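Local coordinates for ADP-ribosylglycohydrolase (Thermus thermophilus, PDB 2YZW), which belongs to the ADP-ribosylglycohydrolase family and, in this model, holds two gadolinium ions within an all-helical fold, at residues L31-F36 with V246-D251; T56-Q61 with P130-A135; P222-A227 with D253-V258. All coordinates share one frame; numbering follows the deposited sequence.

Overall arrangement
The three contacts step through one all-helical fold toward a pair of gadolinium ions. Contact 2 and contact 3 are buried, with centres about 11 Å apart; contact 1 lies nearer the surface, its centre about 13 Å from that of contact 3 and about 20 Å from that of contact 2. Along the chain, contact 2 is nested within the loop closed by contact 1 and closes before contact 3 opens, whereas the segments of contacts 1 and 3 alternate. Asp251 and Asp253, in the turn before helix 252-267 and on that helix, and Thr56, Asp57 and Asp58, at the start of helix 57-72, supply metal ligands, so distant sequence regions converge on one two-metal site.

Contact 1. Residues L31-F36 with V246-D251; sequences LPKGTF and VNLGGD. With GD3 (gadolinium ion), chain B.
Lys33 packs beside Leu248 where a type II beta turn, Pro32 to Thr35, meets the glycine-rich turn joining helix 238-246 to helix 252-267, a loop-to-loop contact of this all-helical fold. From its base, Lys33 CB sits 3.3 Å from Leu248 O. CG passes both Asn247 O and Leu248 O; with CG anti to the backbone N (chi1 -175°) and every later torsion extended, the chain then runs alongside Leu248, pointing the same way. CD skims the same side chain, and Lys33 CE closes to 3.8 Å from Leu248 CD2. NZ finds its polar partner beyond both segments, in Pro214 O. One direct hydrogen bond fastens the backbones: Gly250 N donates to Leu31 O at 3.0 Å, approaching from above the carbonyl plane, 37° out of it. Gly249 CA comes within 3.2 Å of Leu31 O in a CA-H...O contact. Farther along, the Phe36 ring lies with CE1 3.4 Å from Asn247 OD1, ring and amide planes only 16° apart. Two waters complete the seam. One joins Gly34 N to Asn247 O, and the other donates to both Phe36 O and Asn247 OD1. Asn247 ND2 donates to Arg243 O, and OD1 also accepts from Val39 N.

Contact 2. Residues T56-Q61 with P130-A135; sequences TDDTSQ and PLMRLA. With GD3 (gadolinium ion), chain C.
Met132 and Arg133 meet one flank of helix 57-72 through Asp58 and Gln61, at the helix start that carries one gadolinium ion. The tight part is built round Met132. Its CG lies between the backbone N and the carbonyl carbon (chi1 80°), and from there the extended chain reaches across Asp58 at about a right angle. Met132 SD comes within 3.3 Å of Asp58 OD2, while its terminal methyl CE rests against the amide of Gln61, 3.4 Å from NE2. Beside it, Arg133 NH1 donates to Gln61 OE1 over 2.7 Å, the N-H...O angle being 153°. That oxygen lies at the edge of the guanidinium, near its plane, although the amide is turned 33° against it. Pro130 CA covers one guanidinium face, 3.8 Å above its centre, and NH2 is hydrogen-bonded to Ala154 O and Thr158 OG1, which should limit rotation of the group.

The other end is looser. Asp57 only grazes Met132, OD1 standing 3.8 Å from CE, and the metal here carries two waters. Thr56 OG1, Asp57 OD2 at 2.2 Å from the gadolinium, and Asp58 OD1 at 2.3 Å from it are its ligands from this segment; Asp253 OD1 adds another. Asp58 divides its carboxylate, for OD2 is hydrogen-bonded to Thr254 OG1. Around the contact, helix 5-26 packs against Thr59, helix 76-88 brings Trp86 to Gln61 and Tyr83 to Arg133, and helix 162-179 backs Pro130 and Leu131.

Contact 3. Residues P222-A227 with D253-V258; sequences PGTLAA and DTVGAV. With GD3 (gadolinium ion), chain B; GD3 (gadolinium ion), chain C.
Helix 221-234 crosses helix 252-267, which bears metal ligands near its start, and the two meet through Thr224 and Ala227 on one and Val255 and Val258 on the other. The segment axes approach to 8.9 Å and cross at -58°. Thr224 sends a methyl, not its hydroxyl, into the interface. Thr224 CG2 lies 3.9 Å from Val258 CG2, the two side chains meeting at about a right angle, and 4.1 Å from Val255 CG2. Val255 also reaches Ala227, one turn on from Thr224: CG1 and CG2 both touch its methyl, CG1 at 3.9 Å from Ala227 CB. Torsion explains the division of labour in Thr224, since OG1 is placed beside the backbone N (chi1 -57°), where it meets Pro218 O, Tyr220 O and Asn128 ND2.

The carboxylate of Asp253 spans both ions, OD1 at 2.3 Å from the gadolinium of chain C and OD2 at 2.5 Å from that of chain B, with one water bridging the pair. The chemistry thus splits along helix 252-267: methyl groups, with no hydrogen bond, join 222-227 to 253-258, while Asp253, near the helix start, binds both metals.

Contact 1. Residues L31-F36 with V246-D251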
ATOM      1  N   LEU A  31       9.054   9.391 -14.031  1.00 13.67           N
ATOM      2  CA  LEU A  31       8.694  10.127 -15.242  1.00 13.71           C
ATOM      3  C   LEU A  31       7.611  11.163 -14.980  1.00 14.60           C
ATOM      4  O   LEU A  31       6.601  10.870 -14.344  1.00 13.02           O
ATOM      5  CB  LEU A  31       8.199   9.166 -16.325  1.00 13.26           C
ATOM      6  CG  LEU A  31       9.176   8.102 -16.822  1.00 14.82           C
ATOM      7  CD1 LEU A  31       8.479   7.201 -17.833  1.00 13.66           C
ATOM      8  CD2 LEU A  31      10.386   8.769 -17.446  1.00 15.84           C
ATOM      9  N   PRO A  32       7.806  12.396 -15.474  1.00 14.75           N
ATOM     10  CA  PRO A  32       6.799  13.439 -15.261  1.00 15.80           C
ATOM     11  C   PRO A  32       5.492  13.090 -15.954  1.00 15.86           C
ATOM     12  O   PRO A  32       5.485  12.515 -17.041  1.00 16.32           O
ATOM     13  CB  PRO A  32       7.453  14.679 -15.865  1.00 16.01           C
ATOM     14  CG  PRO A  32       8.906  14.425 -15.658  1.00 16.70           C
ATOM     15  CD  PRO A  32       9.032  12.970 -16.051  1.00 14.10           C
ATOM     16  N   LYS A  33       4.384  13.447 -15.318  1.00 16.15           N
ATOM     17  CA  LYS A  33       3.065  13.186 -15.869  1.00 16.74           C
ATOM     18  C   LYS A  33       2.949  13.775 -17.276  1.00 18.33           C
ATOM     19  O   LYS A  33       3.503  14.836 -17.558  1.00 19.45           O
ATOM     20  CB  LYS A  33       2.006  13.808 -14.953  1.00 17.17           C
ATOM     21  CG  LYS A  33       0.574  13.508 -15.342  1.00 17.00           C
ATOM     22  CD  LYS A  33      -0.396  14.224 -14.415  1.00 20.03           C
ATOM     23  CE  LYS A  33      -1.836  13.986 -14.831  1.00 21.68           C
ATOM     24  NZ  LYS A  33      -2.787  14.758 -13.983  1.00 23.17           N
ATOM     25  N   GLY A  34       2.246  13.068 -18.156  1.00 20.08           N
ATOM     26  CA  GLY A  34       2.043  13.540 -19.516  1.00 20.54           C
ATOM     27  C   GLY A  34       3.245  13.602 -20.443  1.00 21.35           C
ATOM     28  O   GLY A  34       3.196  14.285 -21.468  1.00 21.56           O
ATOM     29  N   THR A  35       4.317  12.892 -20.112  1.00 20.50           N
ATOM     30  CA  THR A  35       5.506  12.906 -20.959  1.00 20.37           C
ATOM     31  C   THR A  35       5.838  11.525 -21.504  1.00 19.95           C
ATOM     32  O   THR A  35       6.867  11.341 -22.154  1.00 20.69           O
ATOM     33  CB  THR A  35       6.740  13.424 -20.191  1.00 20.34           C
ATOM     34  OG1 THR A  35       7.056  12.522 -19.123  1.00 19.97           O
ATOM     35  CG2 THR A  35       6.468  14.805 -19.620  1.00 22.04           C
ATOM     36  N   PHE A  36       4.965  10.558 -21.250  1.00 18.37           N
ATOM     37  CA  PHE A  36       5.201   9.194 -21.708  1.00 18.70           C
ATOM     38  C   PHE A  36       3.916   8.497 -22.147  1.00 19.44           C
ATOM     39  O   PHE A  36       2.822   8.879 -21.735  1.00 18.35           O
ATOM     40  CB  PHE A  36       5.878   8.396 -20.589  1.00 17.05           C
ATOM     41  CG  PHE A  36       5.088   8.354 -19.311  1.00 15.93           C
ATOM     42  CD1 PHE A  36       4.168   7.336 -19.078  1.00 13.68           C
ATOM     43  CD2 PHE A  36       5.253   9.343 -18.346  1.00 15.23           C
ATOM     44  CE1 PHE A  36       3.424   7.304 -17.898  1.00 14.39           C
ATOM     45  CE2 PHE A  36       4.515   9.322 -17.166  1.00 14.84           C
ATOM     46  CZ  PHE A  36       3.598   8.300 -16.941  1.00 16.45           C
ATOM     47  N   VAL A 246      -1.079   4.956 -12.066  1.00  9.56           N
ATOM     48  CA  VAL A 246       0.295   4.866 -12.537  1.00  9.81           C
ATOM     49  C   VAL A 246       0.680   5.903 -13.586  1.00  9.74           C
ATOM     50  O   VAL A 246       1.835   6.313 -13.649  1.00 10.00           O
ATOM     51  CB  VAL A 246       0.617   3.455 -13.082  1.00  9.20           C
ATOM     52  CG1 VAL A 246       0.414   2.419 -11.975  1.00  9.87           C
ATOM     53  CG2 VAL A 246      -0.248   3.139 -14.288  1.00 12.90           C
ATOM     54  N   ASN A 247      -0.276   6.343 -14.399  1.00 10.41           N
ATOM     55  CA  ASN A 247       0.049   7.328 -15.420  1.00 10.69           C
ATOM     56  C   ASN A 247       0.246   8.746 -14.899  1.00 11.04           C
ATOM     57  O   ASN A 247       0.448   9.684 -15.673  1.00 12.59           O
ATOM     58  CB  ASN A 247      -0.982   7.279 -16.543  1.00 11.97           C
ATOM     59  CG  ASN A 247      -0.699   6.151 -17.516  1.00 12.10           C
ATOM     60  OD1 ASN A 247       0.233   6.234 -18.320  1.00 14.94           O
ATOM     61  ND2 ASN A 247      -1.476   5.082 -17.430  1.00 10.73           N
ATOM     62  N   LEU A 248       0.187   8.902 -13.579  1.00 11.60           N
ATOM     63  CA  LEU A 248       0.436  10.197 -12.961  1.00 10.78           C
ATOM     64  C   LEU A 248       1.955  10.355 -12.918  1.00 10.99           C
ATOM     65  O   LEU A 248       2.473  11.440 -12.661  1.00 10.33           O
ATOM     66  CB  LEU A 248      -0.099  10.235 -11.530  1.00  9.84           C
ATOM     67  CG  LEU A 248      -1.604  10.317 -11.276  1.00  9.77           C
ATOM     68  CD1 LEU A 248      -1.840  10.238  -9.769  1.00  9.12           C
ATOM     69  CD2 LEU A 248      -2.166  11.619 -11.839  1.00  9.92           C
ATOM     70  N   GLY A 249       2.664   9.254 -13.165  1.00  9.83           N
ATOM     71  CA  GLY A 249       4.117   9.293 -13.133  1.00 10.49           C
ATOM     72  C   GLY A 249       4.625   9.527 -11.721  1.00 10.79           C
ATOM     73  O   GLY A 249       3.927   9.234 -10.753  1.00  9.45           O
ATOM     74  N   GLY A 250       5.837  10.060 -11.592  1.00 10.05           N
ATOM     75  CA  GLY A 250       6.392  10.298 -10.270  1.00 10.78           C
ATOM     76  C   GLY A 250       6.605   9.000  -9.511  1.00 10.93           C
ATOM     77  O   GLY A 250       7.174   8.048 -10.048  1.00 11.50           O
ATOM     78  N   ASP A 251       6.154   8.960  -8.259  1.00  9.51           N
ATOM     79  CA  ASP A 251       6.290   7.763  -7.431  1.00  9.23           C
ATOM     80  C   ASP A 251       5.167   6.824  -7.865  1.00  8.91           C
ATOM     81  O   ASP A 251       4.275   6.487  -7.084  1.00  8.23           O
ATOM     82  CB  ASP A 251       6.132   8.129  -5.951  1.00  8.71           C
ATOM     83  CG  ASP A 251       6.682   7.064  -5.026  1.00 11.36           C
ATOM     84  OD1 ASP A 251       6.942   5.944  -5.505  1.00 10.51           O
ATOM     85  OD2 ASP A 251       6.858   7.343  -3.820  1.00 12.34           O
TER
HETATM   86 GD   GD3 B 501       8.535   4.484  -5.079  1.00 15.53          GD
HETATM   87  O   HOH W   1       0.795  10.655 -18.084  1.00 14.07           O
HETATM   88  O   HOH W   2       0.876   8.524 -19.762  1.00 18.23           O
HETATM   89  O   HOH W   3       9.550   6.785  -5.023  1.00 15.05           O
HETATM   90  O   HOH W   4      10.267   2.926  -6.034  1.00 11.06           O

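Contact 2. Residues T56-Q61 with P130-A135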
ATOM      1  N   THR A  56       8.803  -4.307  -6.659  1.00 10.43           N
ATOM      2  CA  THR A  56       9.980  -3.769  -5.987  1.00 10.12           C
ATOM      3  C   THR A  56       9.933  -3.874  -4.464  1.00  9.51           C
ATOM      4  O   THR A  56       9.303  -4.780  -3.922  1.00  9.09           O
ATOM      5  CB  THR A  56      10.187  -2.297  -6.394  1.00 10.78           C
ATOM      6  OG1 THR A  56       9.181  -1.481  -5.780  1.00 10.33           O
ATOM      7  CG2 THR A  56      10.071  -2.159  -7.911  1.00 12.59           C
ATOM      8  N   ASP A  57      10.604  -2.947  -3.779  1.00  9.51           N
ATOM      9  CA  ASP A  57      10.648  -2.964  -2.321  1.00  9.98           C
ATOM     10  C   ASP A  57       9.272  -2.833  -1.681  1.00  8.79           C
ATOM     11  O   ASP A  57       9.043  -3.328  -0.573  1.00  8.94           O
ATOM     12  CB  ASP A  57      11.574  -1.858  -1.784  1.00 11.39           C
ATOM     13  CG  ASP A  57      11.085  -0.462  -2.119  1.00 11.84           C
ATOM     14  OD1 ASP A  57      11.173   0.432  -1.249  1.00 13.33           O
ATOM     15  OD2 ASP A  57      10.627  -0.252  -3.257  1.00 12.83           O
ATOM     16  N   ASP A  58       8.355  -2.169  -2.376  1.00  7.67           N
ATOM     17  CA  ASP A  58       7.008  -1.984  -1.854  1.00  8.74           C
ATOM     18  C   ASP A  58       6.410  -3.345  -1.505  1.00  8.54           C
ATOM     19  O   ASP A  58       5.982  -3.579  -0.376  1.00  8.31           O
ATOM     20  CB  ASP A  58       6.125  -1.291  -2.896  1.00  8.66           C
ATOM     21  CG  ASP A  58       6.708   0.022  -3.381  1.00 12.98           C
ATOM     22  OD1 ASP A  58       7.842   0.015  -3.916  1.00 11.04           O
ATOM     23  OD2 ASP A  58       6.029   1.063  -3.236  1.00 11.77           O
ATOM     24  N   THR A  59       6.386  -4.235  -2.490  1.00  6.61           N
ATOM     25  CA  THR A  59       5.835  -5.570  -2.313  1.00  7.37           C
ATOM     26  C   THR A  59       6.737  -6.440  -1.433  1.00  8.05           C
ATOM     27  O   THR A  59       6.248  -7.276  -0.673  1.00  8.83           O
ATOM     28  CB  THR A  59       5.621  -6.248  -3.688  1.00  5.69           C
ATOM     29  OG1 THR A  59       4.750  -5.433  -4.487  1.00  7.81           O
ATOM     30  CG2 THR A  59       4.989  -7.622  -3.518  1.00  7.35           C
ATOM     31  N   SER A  60       8.049  -6.245  -1.527  1.00  8.78           N
ATOM     32  CA  SER A  60       8.971  -7.022  -0.704  1.00  9.80           C
ATOM     33  C   SER A  60       8.668  -6.793   0.771  1.00  9.80           C
ATOM     34  O   SER A  60       8.614  -7.743   1.554  1.00 10.20           O
ATOM     35  CB  SER A  60      10.419  -6.633  -0.991  1.00 11.10           C
ATOM     36  OG  SER A  60      10.780  -6.980  -2.312  1.00 15.29           O
ATOM     37  N   GLN A  61       8.466  -5.534   1.149  1.00 10.24           N
ATOM     38  CA  GLN A  61       8.163  -5.219   2.536  1.00 10.19           C
ATOM     39  C   GLN A  61       6.806  -5.788   2.931  1.00  9.81           C
ATOM     40  O   GLN A  61       6.624  -6.250   4.061  1.00 10.41           O
ATOM     41  CB  GLN A  61       8.213  -3.704   2.770  1.00 10.94           C
ATOM     42  CG  GLN A  61       9.634  -3.187   2.986  1.00 13.08           C
ATOM     43  CD  GLN A  61       9.685  -1.714   3.338  1.00 15.41           C
ATOM     44  OE1 GLN A  61       8.833  -1.208   4.068  1.00 15.46           O
ATOM     45  NE2 GLN A  61      10.701  -1.019   2.833  1.00 18.36           N
ATOM     46  N   PRO A 130       5.153   3.395   4.889  1.00  8.45           N
ATOM     47  CA  PRO A 130       4.177   2.661   5.704  1.00  8.21           C
ATOM     48  C   PRO A 130       2.906   2.295   4.943  1.00  8.16           C
ATOM     49  O   PRO A 130       2.255   1.299   5.256  1.00  8.77           O
ATOM     50  CB  PRO A 130       3.887   3.625   6.855  1.00  7.18           C
ATOM     51  CG  PRO A 130       5.128   4.457   6.941  1.00 10.49           C
ATOM     52  CD  PRO A 130       5.457   4.703   5.492  1.00  7.80           C
ATOM     53  N   LEU A 131       2.549   3.109   3.953  1.00  5.93           N
ATOM     54  CA  LEU A 131       1.345   2.867   3.157  1.00  6.52           C
ATOM     55  C   LEU A 131       1.511   1.765   2.113  1.00  7.24           C
ATOM     56  O   LEU A 131       0.597   0.979   1.875  1.00  8.15           O
ATOM     57  CB  LEU A 131       0.933   4.144   2.421  1.00  7.99           C
ATOM     58  CG  LEU A 131       0.759   5.436   3.218  1.00 10.65           C
ATOM     59  CD1 LEU A 131       0.296   6.538   2.266  1.00  9.47           C
ATOM     60  CD2 LEU A 131      -0.254   5.235   4.329  1.00 10.38           C
ATOM     61  N   MET A 132       2.687   1.717   1.496  1.00  7.88           N
ATOM     62  CA  MET A 132       2.949   0.761   0.430  1.00  8.41           C
ATOM     63  C   MET A 132       2.928  -0.705   0.835  1.00  9.33           C
ATOM     64  O   MET A 132       2.742  -1.574  -0.015  1.00  9.66           O
ATOM     65  CB  MET A 132       4.300   1.074  -0.224  1.00  9.13           C
ATOM     66  CG  MET A 132       5.500   0.556   0.560  1.00  9.13           C
ATOM     67  SD  MET A 132       7.070   1.107  -0.124  1.00 10.47           S
ATOM     68  CE  MET A 132       8.212   0.389   1.082  1.00 10.69           C
ATOM     69  N   ARG A 133       3.096  -0.973   2.127  1.00  8.58           N
ATOM     70  CA  ARG A 133       3.170  -2.346   2.637  1.00  9.13           C
ATOM     71  C   ARG A 133       2.056  -2.745   3.598  1.00  9.74           C
ATOM     72  O   ARG A 133       2.059  -3.861   4.115  1.00 10.87           O
ATOM     73  CB  ARG A 133       4.499  -2.520   3.380  1.00  9.36           C
ATOM     74  CG  ARG A 133       4.573  -1.633   4.635  1.00 10.21           C
ATOM     75  CD  ARG A 133       5.897  -1.710   5.380  1.00 10.48           C
ATOM     76  NE  ARG A 133       5.853  -0.895   6.595  1.00  8.82           N
ATOM     77  CZ  ARG A 133       6.746   0.040   6.913  1.00 10.46           C
ATOM     78  NH1 ARG A 133       7.768   0.288   6.108  1.00  9.98           N
ATOM     79  NH2 ARG A 133       6.609   0.739   8.036  1.00  8.31           N
ATOM     80  N   LEU A 134       1.102  -1.850   3.819  1.00  9.75           N
ATOM     81  CA  LEU A 134       0.043  -2.070   4.802  1.00  8.91           C
ATOM     82  C   LEU A 134      -0.935  -3.242   4.730  1.00  9.53           C
ATOM     83  O   LEU A 134      -1.183  -3.882   5.750  1.00  9.48           O
ATOM     84  CB  LEU A 134      -0.768  -0.783   4.950  1.00  8.98           C
ATOM     85  CG  LEU A 134      -1.712  -0.727   6.154  1.00  9.12           C
ATOM     86  CD1 LEU A 134      -0.909  -0.827   7.449  1.00  9.97           C
ATOM     87  CD2 LEU A 134      -2.493   0.575   6.116  1.00  8.89           C
ATOM     88  N   ALA A 135      -1.488  -3.512   3.551  1.00  9.27           N
ATOM     89  CA  ALA A 135      -2.487  -4.570   3.367  1.00  8.91           C
ATOM     90  C   ALA A 135      -2.412  -5.802   4.276  1.00  9.19           C
ATOM     91  O   ALA A 135      -3.397  -6.152   4.927  1.00  9.06           O
ATOM     92  CB  ALA A 135      -2.514  -5.008   1.904  1.00 10.60           C
TER
HETATM   93 GD   GD3 C 502       9.725   0.917  -4.942  1.00 12.72          GD
HETATM   94  O   HOH W   4      10.267   2.926  -6.034  1.00 11.06           O
HETATM   95  O   HOH W   5      11.642   2.240  -4.219  1.00 12.01           O

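Contact 3. Residues P222-A227 with D253-V258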
ATOM      1  N   PRO A 222       0.669  11.970   2.736  1.00  8.05           N
ATOM      2  CA  PRO A 222      -0.671  12.507   2.470  1.00  8.11           C
ATOM      3  C   PRO A 222      -0.965  12.585   0.970  1.00  9.39           C
ATOM      4  O   PRO A 222      -2.062  12.243   0.523  1.00  8.94           O
ATOM      5  CB  PRO A 222      -0.626  13.883   3.126  1.00 10.08           C
ATOM      6  CG  PRO A 222       0.309  13.666   4.285  1.00  8.59           C
ATOM      7  CD  PRO A 222       1.417  12.848   3.652  1.00  7.79           C
ATOM      8  N   GLY A 223       0.026  13.033   0.203  1.00  8.35           N
ATOM      9  CA  GLY A 223      -0.142  13.151  -1.236  1.00  8.88           C
ATOM     10  C   GLY A 223      -0.327  11.810  -1.919  1.00  8.71           C
ATOM     11  O   GLY A 223      -1.092  11.688  -2.878  1.00  8.27           O
ATOM     12  N   THR A 224       0.381  10.794  -1.437  1.00  6.96           N
ATOM     13  CA  THR A 224       0.265   9.463  -2.018  1.00  7.80           C
ATOM     14  C   THR A 224      -1.145   8.944  -1.799  1.00  6.97           C
ATOM     15  O   THR A 224      -1.761   8.393  -2.710  1.00  5.52           O
ATOM     16  CB  THR A 224       1.249   8.486  -1.364  1.00  7.70           C
ATOM     17  OG1 THR A 224       2.582   8.995  -1.506  1.00  8.87           O
ATOM     18  CG2 THR A 224       1.142   7.114  -2.007  1.00  7.16           C
ATOM     19  N   LEU A 225      -1.651   9.123  -0.582  1.00  6.78           N
ATOM     20  CA  LEU A 225      -2.996   8.671  -0.250  1.00  6.53           C
ATOM     21  C   LEU A 225      -4.006   9.429  -1.110  1.00  6.85           C
ATOM     22  O   LEU A 225      -4.960   8.845  -1.633  1.00  6.87           O
ATOM     23  CB  LEU A 225      -3.274   8.911   1.239  1.00  6.72           C
ATOM     24  CG  LEU A 225      -4.645   8.492   1.777  1.00  9.05           C
ATOM     25  CD1 LEU A 225      -4.829   6.987   1.622  1.00 10.26           C
ATOM     26  CD2 LEU A 225      -4.752   8.882   3.246  1.00 11.57           C
ATOM     27  N   ALA A 226      -3.781  10.729  -1.275  1.00  6.20           N
ATOM     28  CA  ALA A 226      -4.679  11.551  -2.081  1.00  7.25           C
ATOM     29  C   ALA A 226      -4.713  11.081  -3.537  1.00  7.19           C
ATOM     30  O   ALA A 226      -5.768  11.084  -4.170  1.00  7.52           O
ATOM     31  CB  ALA A 226      -4.249  13.013  -2.017  1.00  8.14           C
ATOM     32  N   ALA A 227      -3.555  10.695  -4.068  1.00  6.39           N
ATOM     33  CA  ALA A 227      -3.473  10.231  -5.452  1.00  7.43           C
ATOM     34  C   ALA A 227      -4.206   8.906  -5.631  1.00  7.12           C
ATOM     35  O   ALA A 227      -4.860   8.687  -6.647  1.00  6.75           O
ATOM     36  CB  ALA A 227      -2.008  10.078  -5.878  1.00  7.55           C
ATOM     37  N   ASP A 253       5.133   3.510  -8.736  1.00  6.78           N
ATOM     38  CA  ASP A 253       5.001   2.166  -8.195  1.00  7.18           C
ATOM     39  C   ASP A 253       4.300   2.185  -6.843  1.00  5.65           C
ATOM     40  O   ASP A 253       3.490   1.312  -6.552  1.00  5.50           O
ATOM     41  CB  ASP A 253       6.367   1.460  -8.087  1.00  9.76           C
ATOM     42  CG  ASP A 253       7.320   2.109  -7.083  1.00  9.50           C
ATOM     43  OD1 ASP A 253       8.175   1.366  -6.559  1.00  9.43           O
ATOM     44  OD2 ASP A 253       7.258   3.328  -6.825  1.00  8.32           O
ATOM     45  N   THR A 254       4.591   3.196  -6.032  1.00  7.57           N
ATOM     46  CA  THR A 254       3.985   3.280  -4.709  1.00  8.09           C
ATOM     47  C   THR A 254       2.540   3.790  -4.756  1.00  8.88           C
ATOM     48  O   THR A 254       1.682   3.313  -4.012  1.00  8.70           O
ATOM     49  CB  THR A 254       4.850   4.149  -3.785  1.00  8.23           C
ATOM     50  OG1 THR A 254       6.207   3.685  -3.853  1.00  9.28           O
ATOM     51  CG2 THR A 254       4.370   4.042  -2.342  1.00  9.37           C
ATOM     52  N   VAL A 255       2.262   4.754  -5.627  1.00  6.50           N
ATOM     53  CA  VAL A 255       0.893   5.239  -5.756  1.00  6.57           C
ATOM     54  C   VAL A 255       0.084   4.057  -6.299  1.00  5.65           C
ATOM     55  O   VAL A 255      -1.044   3.803  -5.879  1.00  6.72           O
ATOM     56  CB  VAL A 255       0.806   6.434  -6.731  1.00  6.09           C
ATOM     57  CG1 VAL A 255      -0.644   6.698  -7.129  1.00  8.96           C
ATOM     58  CG2 VAL A 255       1.389   7.672  -6.066  1.00  6.49           C
ATOM     59  N   GLY A 256       0.681   3.322  -7.229  1.00  4.85           N
ATOM     60  CA  GLY A 256      -0.000   2.170  -7.787  1.00  6.90           C
ATOM     61  C   GLY A 256      -0.259   1.101  -6.735  1.00  6.35           C
ATOM     62  O   GLY A 256      -1.321   0.480  -6.725  1.00  6.51           O
ATOM     63  N   ALA A 257       0.706   0.892  -5.841  1.00  5.50           N
ATOM     64  CA  ALA A 257       0.578  -0.112  -4.790  1.00  5.99           C
ATOM     65  C   ALA A 257      -0.506   0.265  -3.788  1.00  6.16           C
ATOM     66  O   ALA A 257      -1.253  -0.594  -3.323  1.00  7.28           O
ATOM     67  CB  ALA A 257       1.913  -0.291  -4.065  1.00  7.38           C
ATOM     68  N   VAL A 258      -0.595   1.548  -3.449  1.00  5.64           N
ATOM     69  CA  VAL A 258      -1.608   1.981  -2.489  1.00  6.36           C
ATOM     70  C   VAL A 258      -2.982   1.868  -3.135  1.00  5.48           C
ATOM     71  O   VAL A 258      -3.929   1.379  -2.512  1.00  5.11           O
ATOM     72  CB  VAL A 258      -1.351   3.422  -2.006  1.00  6.34           C
ATOM     73  CG1 VAL A 258      -2.493   3.887  -1.099  1.00  7.32           C
ATOM     74  CG2 VAL A 258      -0.042   3.468  -1.230  1.00  6.05           C
TER
HETATM   75 GD   GD3 B 501       8.535   4.484  -5.079  1.00 15.53          GD
HETATM   76 GD   GD3 C 502       9.725   0.917  -4.942  1.00 12.72          GD
HETATM   77  O   HOH W   3       9.550   6.785  -5.023  1.00 15.05           O
HETATM   78  O   HOH W   4      10.267   2.926  -6.034  1.00 11.06           O
HETATM   79  O   HOH W   5      11.642   2.240  -4.219  1.00 12.01           O